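PDB 3L86: acetylglutamate kinase from Streptococcus mutans, which probably catalyses the ATP-dependent phosphorylation of N-acetyl-L-glutamate, the second of four steps from L-glutamate to N2-acetyl-L-ornithine in arginine biosynthesis. Local coordinates for residues I38-I43 with V70-G75; G44-Q49 with M212-G217; V128-L133 with I174-S179; A206-L211 with Q263-D268. All coordinates share one frame; numbering follows the deposited sequence.

Interactions 1, 3 and 4 are pairings of parallel strands in one central sheet, while interaction 2 joins the loops that follow two of those strands. Interaction 1 is the most central: strand 38-43 also pairs with strand 208-212 of interaction 4, and strand 68-73 with strand 174-182 of interaction 3. All four are largely buried, but interactions 2, 3 and 4 reach the surface at their rims, through V46 and N214, Q131, and K208 and Q263. Aliphatic packing marks all three strand pairs, but interaction 1 also runs out into glycines at the acetylglutamate carboxylate. Interaction 2, joined by one backbone hydrogen bond, meets ADP phosphate, ribose and base; the K216-D268 salt bridge ties it to interaction 4.

Interaction 1. Residues I38-I43 with V70-G75; sequences IIVIKI and VIVHGG. With NLG (N-acetyl-L-glutamate), chain C.
I43 keeps CG1 anti to its carbonyl carbon (chi1 -57°), while I71 keeps CG2 anti to its backbone N, and this pairing brings I43 CD1 to 3.6 Å from I71 CG2, the two side chains crossing at a slant. On the other face of the sheet K42 sends CG anti to its backbone N (chi1 -168°), placing it 4.1 Å from V72 CG1; the lysine then bends at every later torsion and runs on toward the active site. V40 and V70 share that face, which is packed by helix 193-203.

The backbones are parallel neighbours in a beta-alpha-beta unit whose helix is 53-64. V70, V72 and G74 donate from one segment and I41 and I43 from the other, with I43 N to V72 O shortest at 2.8 Å. The last link, G74 N to I43 O at 3.2 Å, carries the pairing just beyond the strand end.

There H73 turns its ring alongside the peptide that follows it: ND1 donates to G74 O over 3.0 Å, nearly straight (173°), with the oxygen in the ring plane and the ring on one of its lone pairs. This bond fixes the rotation of the imidazole and helps hold the G74 peptide. The next amide, G75 N, reaches acetylglutamate OE2 at 2.8 Å, and G74 CA lies 3.4 Å from that oxygen.

G75 is the N-cap of helix 76-85, and its amide grips the side-chain carboxylate that accepts phosphate; G76 N also bonds acetylglutamate. K42, close to ADP and K249, probably stabilises the transition state.

Interaction 2. Residues G44-Q49 with M212-G217; sequences GGVASQ and MTNVKG. With ADP (adenosine-5'-diphosphate), chain B.
The carboxamide of N214 has V46 set off-centre over one of its faces, with V46 CB 3.8 Å from N214 ND2 and the two side chains crossed at about a right angle. From the other side of the amide plane comes the ribose of ADP, whose O3' gives a long, weak hydrogen bond to N214 OD1 at 3.4 Å. The adenine, further along the loop, is met near C2: V215 CG1 lies 3.9 Å from C2, and G217 O lies 3.6 Å from the same carbon.

Closer to the phosphates the two loops are joined by one backbone hydrogen bond, G44 N to M212 O at 3.0 Å. A47 packs beside it, its CB 3.8 Å from T213 O and in loose contact with the methyl of M212. T213 turns OG1 anti to its backbone N (chi1 178°), which aims the hydroxyl into the phosphate site, where it donates to ADP O2B over 2.7 Å. From the glycine side G45 N approaches ADP O3B at 3.3 Å, a weak bond. S48 folds its hydroxyl back onto G45 O, bracing the turn behind these glycines.

T213 and G45 thus meet two different oxygens of the beta-phosphate; K249, which touches T213, also bonds ADP. A glycine-rich loop directly after the first strand, set against a second strand-end loop and holding the nucleotide phosphates, is the nucleotide site of the amino acid kinase fold.

Interaction 3. Residues V128-L133 with I174-S179; sequences VSCQQL and IPILAS
V128 enters the edge of the central, mostly parallel sheet in the alpha-beta-alpha core of this amino acid kinase, its CG1 3.5 Å from I174 CD1. The two side chains slant across each other on the face where helix 53-64 also packs, its K60 and Q63 touching V128. S129 starts the backbone pairing by accepting I174 N at its O, 3.0 Å away.

C130 has SG wedged between its own backbone N and carbonyl carbon (chi1 59°), the crowded position, from which the sulfur stands 3.9 Å from I176 CD1; L123 of helix 101-125 presses on both residues. Q131 pairs through both its N and its O: its N donates to I174 O, and its O receives I176 N at 3.0 Å. Its side chain curls away from the neighbouring strand, NE2 donating to Q132 O with that oxygen in the amide plane. Q132 points back to the face of C130, where its amide end is held by L112 O and by K134.

L133 closes the segment. It lies side by side with P175 and L177, CD1 at 4.0 Å from P175 CB and CD2 at 3.8 Å from L177 CD1, and F168 of helix 162-170 meets both L133 and P175. Here the strands diverge and a water bridges them. L133 N still reaches I176 O, and I176 O also takes a hydrogen from the water, whose oxygen is 2.8 Å away. That water gives its other hydrogen to L133 O and accepts A178 N at 2.9 Å.

Interaction 4. Residues A206-L211 with Q263-D268; sequences ADKLIL and QVLIGD
Strands 208-212 and 263-267 are parallel neighbours in the central sheet of the amino acid kinase fold, and L211 meets V264 and I266 where that sheet turns one face to helices 246-258 and 193-203. With CG anti to its carbonyl carbon (chi1 -63°), L211 brings a single methyl, CD1, to both partners: 3.8 Å from V264 CG1, which it meets at a slant, and 4.0 Å from I266 CG1, alongside which it runs. L209 adds its CB to the same layer near V264 CG2. A253, T256 and V257 of helix 246-258 lie on V264, and A197 of helix 193-203 lies on both leucines, so this face is largely aliphatic and buried. L211 also touches K42, close to the catalytic centre.

The opposite face opens to solvent at its K208 and Q263 end. K208 is stretched out along its whole length, all four torsions near 180°, and passes over the neighbouring strand: CG comes to 3.4 Å from Q263 O, and CE to 4.0 Å from L265 CB. Its aliphatic stem thus does the touching. Further in, I210 and L265 make a looser methyl contact, and L275 of strand 274-277 backs L265.

D207, just ahead of the strand, turns its carboxylate away from strand 263-267 and accepts I38 N, linking this end to strand 38-43. Three backbone bonds fasten the pair. L209 N donates to Q263 O at 3.2 Å, and L209 O accepts L265 N at 2.9 Å. Last in line, L211 N meets L265 O at 2.8 Å.

Interaction 1. Residues I38-I43 with V70-G75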
# COMPACT_ATOMS: atom_id res chain seq x y z
N ILE A 38 -2.27 -16.98 0.95
CA ILE A 38 -2.51 -15.65 0.39
C ILE A 38 -1.61 -14.67 1.16
O ILE A 38 -1.72 -14.60 2.42
CB ILE A 38 -3.98 -15.17 0.58
CG1 ILE A 38 -4.92 -15.99 -0.31
CG2 ILE A 38 -4.12 -13.72 0.15
CD1 ILE A 38 -6.38 -15.47 -0.36
N ILE A 39 -0.77 -13.92 0.43
CA ILE A 39 -0.02 -12.78 0.98
C ILE A 39 -0.23 -11.47 0.16
O ILE A 39 -0.15 -11.46 -1.09
CB ILE A 39 1.49 -13.09 1.00
CG1 ILE A 39 1.77 -14.35 1.85
CG2 ILE A 39 2.34 -11.87 1.45
CD1 ILE A 39 3.24 -14.84 1.65
N VAL A 40 -0.58 -10.39 0.87
CA VAL A 40 -0.64 -9.05 0.27
C VAL A 40 0.71 -8.32 0.52
O VAL A 40 1.19 -8.27 1.66
CB VAL A 40 -1.85 -8.24 0.82
CG1 VAL A 40 -1.86 -6.75 0.30
CG2 VAL A 40 -3.20 -9.00 0.44
N ILE A 41 1.33 -7.83 -0.55
CA ILE A 41 2.57 -7.02 -0.49
C ILE A 41 2.29 -5.57 -0.91
O ILE A 41 1.96 -5.31 -2.07
CB ILE A 41 3.65 -7.60 -1.39
CG1 ILE A 41 3.93 -9.05 -0.94
CG2 ILE A 41 4.98 -6.75 -1.37
CD1 ILE A 41 4.14 -10.04 -2.06
N LYS A 42 2.47 -4.63 0.03
CA LYS A 42 2.35 -3.20 -0.28
C LYS A 42 3.76 -2.61 -0.46
O LYS A 42 4.66 -2.82 0.36
CB LYS A 42 1.60 -2.54 0.88
CG LYS A 42 1.10 -1.09 0.69
CD LYS A 42 2.19 -0.06 0.42
CE LYS A 42 3.02 0.38 1.63
NZ LYS A 42 3.31 1.88 1.35
N ILE A 43 3.98 -1.90 -1.55
CA ILE A 43 5.34 -1.41 -1.90
C ILE A 43 5.30 0.14 -1.90
O ILE A 43 4.50 0.75 -2.67
CB ILE A 43 5.84 -2.01 -3.31
CG1 ILE A 43 5.83 -3.53 -3.30
CG2 ILE A 43 7.31 -1.59 -3.66
CD1 ILE A 43 5.75 -4.19 -4.70
N VAL A 70 -1.09 -10.59 -4.05
CA VAL A 70 -1.70 -9.33 -4.56
C VAL A 70 -0.75 -8.21 -4.17
O VAL A 70 -0.29 -8.20 -3.03
CB VAL A 70 -3.12 -9.05 -3.94
CG1 VAL A 70 -3.63 -7.69 -4.36
CG2 VAL A 70 -4.15 -10.18 -4.36
N ILE A 71 -0.41 -7.31 -5.11
CA ILE A 71 0.48 -6.18 -4.88
C ILE A 71 -0.29 -4.82 -4.93
O ILE A 71 -1.07 -4.55 -5.88
CB ILE A 71 1.69 -6.15 -5.88
CG1 ILE A 71 2.71 -7.27 -5.57
CG2 ILE A 71 2.43 -4.72 -5.94
CD1 ILE A 71 3.77 -7.48 -6.70
N VAL A 72 -0.11 -4.02 -3.87
CA VAL A 72 -0.62 -2.64 -3.73
C VAL A 72 0.66 -1.77 -3.65
O VAL A 72 1.69 -2.25 -3.18
CB VAL A 72 -1.47 -2.48 -2.44
CG1 VAL A 72 -1.84 -0.99 -2.13
CG2 VAL A 72 -2.76 -3.45 -2.50
N HIS A 73 0.60 -0.56 -4.22
CA HIS A 73 1.71 0.37 -4.21
C HIS A 73 1.22 1.85 -4.08
O HIS A 73 0.06 2.21 -4.52
CB HIS A 73 2.60 0.20 -5.46
CG HIS A 73 2.03 0.79 -6.72
ND1 HIS A 73 2.13 2.14 -7.03
CD2 HIS A 73 1.42 0.20 -7.78
CE1 HIS A 73 1.57 2.35 -8.22
NE2 HIS A 73 1.16 1.19 -8.70
N GLY A 74 2.08 2.67 -3.48
CA GLY A 74 1.89 4.15 -3.45
C GLY A 74 2.90 4.88 -4.34
O GLY A 74 3.29 4.39 -5.44
N GLY A 75 3.35 6.06 -3.89
CA GLY A 75 4.24 6.90 -4.70
C GLY A 75 4.44 8.34 -4.22
O GLY A 75 4.67 9.24 -5.02
CA NLG C . -1.31 9.37 -0.64
C NLG C . -2.25 10.08 0.16
OXT NLG C . -1.96 10.91 1.03
O NLG C . -3.41 10.04 0.32
CB NLG C . -1.15 8.35 -1.78
CG NLG C . 0.26 7.74 -2.16
CD NLG C . 1.18 6.93 -1.15
OE1 NLG C . 0.67 6.52 -0.15
OE2 NLG C . 2.39 6.71 -1.32
C7 NLG C . 0.40 10.83 -1.28
C8 NLG C . 1.59 11.00 -1.19
O7 NLG C . -0.39 11.50 -1.90
N2 NLG C . -0.17 9.86 -0.69

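Interaction 2. Residues G44-Q49 with M212-G217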
# COMPACT_ATOMS: atom_id res chain seq x y z
N GLY A 44 6.16 0.78 -1.05
CA GLY A 44 6.25 2.30 -0.97
C GLY A 44 6.92 3.03 -2.14
O GLY A 44 7.38 2.41 -3.07
N GLY A 45 6.95 4.36 -2.13
CA GLY A 45 7.50 5.13 -3.28
C GLY A 45 8.97 4.82 -3.60
O GLY A 45 9.30 4.27 -4.67
N VAL A 46 9.86 5.16 -2.66
CA VAL A 46 11.31 4.87 -2.81
C VAL A 46 11.56 3.34 -3.04
O VAL A 46 12.32 2.92 -3.94
CB VAL A 46 12.10 5.46 -1.59
CG1 VAL A 46 13.57 4.97 -1.55
CG2 VAL A 46 12.05 7.02 -1.60
N ALA A 47 10.92 2.52 -2.21
CA ALA A 47 11.14 1.07 -2.20
C ALA A 47 10.88 0.48 -3.58
O ALA A 47 11.57 -0.48 -3.98
CB ALA A 47 10.21 0.44 -1.16
N SER A 48 9.90 1.02 -4.30
CA SER A 48 9.62 0.47 -5.64
C SER A 48 10.65 0.79 -6.73
O SER A 48 10.58 0.21 -7.83
CB SER A 48 8.23 0.91 -6.12
OG SER A 48 8.24 2.25 -6.49
N GLN A 49 11.61 1.69 -6.41
CA GLN A 49 12.60 2.15 -7.39
C GLN A 49 13.95 1.45 -7.17
O GLN A 49 14.91 1.72 -7.88
CB GLN A 49 12.80 3.68 -7.32
CG GLN A 49 11.54 4.55 -7.45
CD GLN A 49 10.86 4.46 -8.82
OE1 GLN A 49 11.45 4.79 -9.85
NE2 GLN A 49 9.59 4.00 -8.82
N MET A 212 6.20 -2.72 2.84
CA MET A 212 7.62 -2.57 2.50
C MET A 212 7.92 -1.10 2.20
O MET A 212 7.16 -0.45 1.46
CB MET A 212 7.96 -3.45 1.26
CG MET A 212 9.41 -3.98 1.28
SD MET A 212 9.86 -5.11 -0.10
CE MET A 212 9.97 -3.89 -1.39
N THR A 213 8.99 -0.58 2.80
CA THR A 213 9.22 0.84 2.85
C THR A 213 10.75 1.09 2.81
O THR A 213 11.53 0.18 2.39
CB THR A 213 8.56 1.48 4.14
OG1 THR A 213 8.84 2.89 4.21
CG2 THR A 213 9.00 0.79 5.45
N ASN A 214 11.19 2.30 3.18
CA ASN A 214 12.61 2.62 3.03
C ASN A 214 13.33 2.87 4.38
O ASN A 214 14.29 3.68 4.48
CB ASN A 214 12.80 3.76 1.99
CG ASN A 214 12.27 5.09 2.46
OD1 ASN A 214 11.36 5.15 3.30
ND2 ASN A 214 12.92 6.19 2.03
N VAL A 215 12.84 2.18 5.42
CA VAL A 215 13.47 2.13 6.73
C VAL A 215 13.45 0.68 7.14
O VAL A 215 12.58 -0.10 6.68
CB VAL A 215 12.78 3.11 7.75
CG1 VAL A 215 11.27 2.77 7.92
CG2 VAL A 215 13.48 3.06 9.05
N LYS A 216 14.39 0.27 8.02
CA LYS A 216 14.49 -1.14 8.42
C LYS A 216 13.48 -1.70 9.42
O LYS A 216 13.38 -2.94 9.61
CB LYS A 216 15.94 -1.47 8.84
CG LYS A 216 16.85 -1.32 7.61
CD LYS A 216 18.25 -1.93 7.79
CE LYS A 216 19.09 -1.79 6.48
NZ LYS A 216 18.83 -2.84 5.42
N GLY A 217 12.66 -0.84 9.99
CA GLY A 217 11.67 -1.32 10.94
C GLY A 217 11.06 -0.06 11.53
O GLY A 217 11.29 1.05 11.02
PB ADP B . 6.40 4.97 2.23
O1B ADP B . 4.95 4.92 2.63
O2B ADP B . 7.12 3.62 2.26
O3B ADP B . 6.57 5.63 0.91
PA ADP B . 6.68 7.15 4.24
O1A ADP B . 7.69 8.29 4.21
O2A ADP B . 5.25 7.50 3.97
O3A ADP B . 7.20 5.90 3.29
O5' ADP B . 6.85 6.51 5.72
C5' ADP B . 8.15 6.02 6.12
C4' ADP B . 8.88 7.14 6.93
O4' ADP B . 8.29 7.40 8.23
C3' ADP B . 10.35 6.83 7.26
O3' ADP B . 11.12 7.12 6.10
C2' ADP B . 10.68 7.82 8.36
O2' ADP B . 11.13 9.01 7.72
C1' ADP B . 9.31 8.18 8.95
N9 ADP B . 9.24 7.81 10.39
C8 ADP B . 8.68 8.62 11.33
N7 ADP B . 8.72 8.00 12.55
C5 ADP B . 9.34 6.81 12.37
C6 ADP B . 9.75 5.70 13.22
N6 ADP B . 9.44 5.68 14.54
N1 ADP B . 10.36 4.62 12.64
C2 ADP B . 10.64 4.59 11.35
N3 ADP B . 10.31 5.57 10.51
C4 ADP B . 9.68 6.70 10.95

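Interaction 3. Residues V128-L133 with I174-S179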
# COMPACT_ATOMS: atom_id res chain seq x y z
N VAL A 128 8.00 -13.14 -13.71
CA VAL A 128 6.71 -13.12 -12.97
C VAL A 128 5.51 -12.74 -13.87
O VAL A 128 5.57 -11.76 -14.64
CB VAL A 128 6.78 -12.13 -11.79
CG1 VAL A 128 5.44 -12.08 -11.03
CG2 VAL A 128 7.91 -12.55 -10.87
N SER A 129 4.44 -13.51 -13.78
CA SER A 129 3.21 -13.21 -14.47
C SER A 129 2.32 -12.28 -13.64
O SER A 129 1.96 -12.62 -12.52
CB SER A 129 2.47 -14.52 -14.85
OG SER A 129 1.08 -14.26 -14.95
N CYS A 130 2.01 -11.09 -14.18
CA CYS A 130 1.35 -10.00 -13.44
C CYS A 130 0.70 -9.00 -14.43
O CYS A 130 1.02 -9.03 -15.63
CB CYS A 130 2.37 -9.20 -12.57
SG CYS A 130 3.78 -8.43 -13.47
N GLN A 131 -0.14 -8.09 -13.92
CA GLN A 131 -0.87 -7.13 -14.78
C GLN A 131 -1.23 -5.88 -13.97
O GLN A 131 -1.83 -6.00 -12.95
CB GLN A 131 -2.18 -7.78 -15.33
CG GLN A 131 -3.04 -6.81 -16.17
CD GLN A 131 -2.30 -6.30 -17.38
OE1 GLN A 131 -1.88 -7.10 -18.23
NE2 GLN A 131 -2.15 -4.97 -17.50
N GLN A 132 -0.87 -4.69 -14.44
CA GLN A 132 -1.36 -3.42 -13.84
C GLN A 132 -2.86 -3.24 -14.12
O GLN A 132 -3.26 -3.31 -15.30
CB GLN A 132 -0.57 -2.25 -14.42
CG GLN A 132 -1.02 -0.86 -14.02
CD GLN A 132 -0.07 0.23 -14.61
OE1 GLN A 132 0.28 0.21 -15.79
NE2 GLN A 132 0.33 1.15 -13.77
N LEU A 133 -3.70 -3.04 -13.08
CA LEU A 133 -5.07 -2.55 -13.32
C LEU A 133 -5.14 -1.07 -13.70
O LEU A 133 -4.47 -0.25 -13.07
CB LEU A 133 -6.01 -2.83 -12.12
CG LEU A 133 -6.51 -4.29 -12.03
CD1 LEU A 133 -5.38 -5.27 -11.97
CD2 LEU A 133 -7.46 -4.51 -10.82
N ILE A 174 -0.51 -11.99 -11.02
CA ILE A 174 -0.56 -11.10 -9.83
C ILE A 174 -1.18 -9.77 -10.25
O ILE A 174 -0.62 -9.08 -11.10
CB ILE A 174 0.84 -10.83 -9.23
CG1 ILE A 174 1.49 -12.14 -8.77
CG2 ILE A 174 0.73 -9.87 -8.03
CD1 ILE A 174 3.00 -12.06 -8.47
N PRO A 175 -2.33 -9.41 -9.65
CA PRO A 175 -2.80 -8.04 -9.92
C PRO A 175 -1.96 -6.99 -9.20
O PRO A 175 -1.75 -7.14 -8.00
CB PRO A 175 -4.20 -8.01 -9.33
CG PRO A 175 -4.23 -9.13 -8.21
CD PRO A 175 -3.29 -10.22 -8.84
N ILE A 176 -1.56 -5.94 -9.93
CA ILE A 176 -0.91 -4.73 -9.36
C ILE A 176 -1.88 -3.51 -9.27
O ILE A 176 -2.39 -2.99 -10.31
CB ILE A 176 0.36 -4.37 -10.15
CG1 ILE A 176 1.39 -5.53 -10.04
CG2 ILE A 176 1.03 -3.07 -9.62
CD1 ILE A 176 2.46 -5.54 -11.20
N LEU A 177 -2.12 -3.07 -8.03
CA LEU A 177 -3.06 -1.96 -7.73
C LEU A 177 -2.44 -0.70 -7.17
O LEU A 177 -1.96 -0.66 -6.03
CB LEU A 177 -4.03 -2.37 -6.66
CG LEU A 177 -5.40 -2.89 -6.87
CD1 LEU A 177 -5.31 -4.15 -7.75
CD2 LEU A 177 -6.03 -3.22 -5.48
N ALA A 178 -2.55 0.38 -7.92
CA ALA A 178 -2.19 1.73 -7.42
C ALA A 178 -3.15 2.21 -6.32
O ALA A 178 -4.31 1.76 -6.30
CB ALA A 178 -2.19 2.73 -8.58
N SER A 179 -2.71 3.19 -5.49
CA SER A 179 -3.56 3.65 -4.39
C SER A 179 -4.58 4.71 -4.84
O SER A 179 -4.35 5.94 -4.60
CB SER A 179 -2.74 4.17 -3.22
OG SER A 179 -1.81 5.19 -3.61
O HOH W 1 -2.93 -0.29 -10.76

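Interaction 4. Residues A206-L211 with Q263-D268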
# COMPACT_ATOMS: atom_id res chain seq x y z
N ALA A 206 -6.27 -12.44 4.24
CA ALA A 206 -4.86 -12.84 3.99
C ALA A 206 -4.14 -13.48 5.20
O ALA A 206 -4.48 -13.20 6.32
CB ALA A 206 -4.03 -11.62 3.46
N ASP A 207 -3.17 -14.37 4.93
CA ASP A 207 -2.31 -14.90 5.99
C ASP A 207 -1.45 -13.82 6.57
O ASP A 207 -1.19 -13.82 7.78
CB ASP A 207 -1.37 -16.01 5.46
CG ASP A 207 -2.13 -17.22 4.93
OD1 ASP A 207 -1.68 -17.88 3.98
OD2 ASP A 207 -3.22 -17.51 5.45
N LYS A 208 -0.96 -12.91 5.72
CA LYS A 208 0.04 -11.93 6.12
C LYS A 208 0.03 -10.70 5.19
O LYS A 208 -0.23 -10.82 3.97
CB LYS A 208 1.44 -12.59 6.03
CG LYS A 208 2.61 -11.65 6.42
CD LYS A 208 3.95 -12.40 6.41
CE LYS A 208 5.03 -11.60 7.12
NZ LYS A 208 6.31 -12.38 7.11
N LEU A 209 0.30 -9.52 5.76
CA LEU A 209 0.53 -8.26 5.00
C LEU A 209 1.99 -7.74 5.24
O LEU A 209 2.47 -7.65 6.41
CB LEU A 209 -0.49 -7.20 5.46
CG LEU A 209 -0.27 -5.71 5.08
CD1 LEU A 209 -0.37 -5.54 3.52
CD2 LEU A 209 -1.32 -4.78 5.76
N ILE A 210 2.70 -7.40 4.16
CA ILE A 210 4.05 -6.83 4.24
C ILE A 210 3.92 -5.37 3.83
O ILE A 210 3.44 -5.06 2.73
CB ILE A 210 5.05 -7.65 3.32
CG1 ILE A 210 5.07 -9.12 3.79
CG2 ILE A 210 6.44 -7.05 3.36
CD1 ILE A 210 5.86 -10.14 2.86
N LEU A 211 4.29 -4.45 4.72
CA LEU A 211 4.33 -3.05 4.38
C LEU A 211 5.81 -2.65 4.11
O LEU A 211 6.57 -2.28 5.04
CB LEU A 211 3.70 -2.18 5.54
CG LEU A 211 2.20 -2.43 5.82
CD1 LEU A 211 1.75 -1.88 7.18
CD2 LEU A 211 1.26 -1.88 4.74
N GLN A 263 -0.27 -11.98 10.80
CA GLN A 263 0.97 -11.18 10.99
C GLN A 263 1.08 -9.98 10.01
O GLN A 263 0.71 -10.12 8.84
CB GLN A 263 2.17 -12.06 10.72
CG GLN A 263 2.28 -13.34 11.52
CD GLN A 263 3.54 -14.05 11.15
OE1 GLN A 263 3.88 -14.21 9.95
NE2 GLN A 263 4.31 -14.42 12.16
N VAL A 264 1.56 -8.80 10.49
CA VAL A 264 2.01 -7.72 9.60
C VAL A 264 3.56 -7.47 9.77
O VAL A 264 4.07 -7.46 10.90
CB VAL A 264 1.22 -6.40 9.88
CG1 VAL A 264 1.71 -5.25 8.96
CG2 VAL A 264 -0.26 -6.59 9.67
N LEU A 265 4.31 -7.30 8.67
CA LEU A 265 5.74 -6.95 8.72
C LEU A 265 5.97 -5.53 8.17
O LEU A 265 5.49 -5.20 7.08
CB LEU A 265 6.54 -7.96 7.91
CG LEU A 265 8.05 -7.75 7.76
CD1 LEU A 265 8.70 -8.00 9.17
CD2 LEU A 265 8.63 -8.72 6.74
N ILE A 266 6.64 -4.68 8.95
CA ILE A 266 7.16 -3.38 8.50
C ILE A 266 8.73 -3.43 8.41
O ILE A 266 9.42 -3.70 9.43
CB ILE A 266 6.68 -2.25 9.46
CG1 ILE A 266 5.14 -2.11 9.37
CG2 ILE A 266 7.36 -0.87 9.14
CD1 ILE A 266 4.53 -1.12 10.39
N GLY A 267 9.28 -3.18 7.22
CA GLY A 267 10.77 -3.17 6.98
C GLY A 267 11.11 -2.88 5.49
O GLY A 267 10.25 -2.48 4.70
N ASP A 268 12.37 -3.04 5.12
CA ASP A 268 12.80 -2.67 3.77
C ASP A 268 12.90 -3.89 2.83
O ASP A 268 13.48 -3.79 1.74
CB ASP A 268 14.12 -1.86 3.79
CG ASP A 268 15.39 -2.71 4.06
OD1 ASP A 268 15.28 -3.92 4.30
OD2 ASP A 268 16.55 -2.15 4.00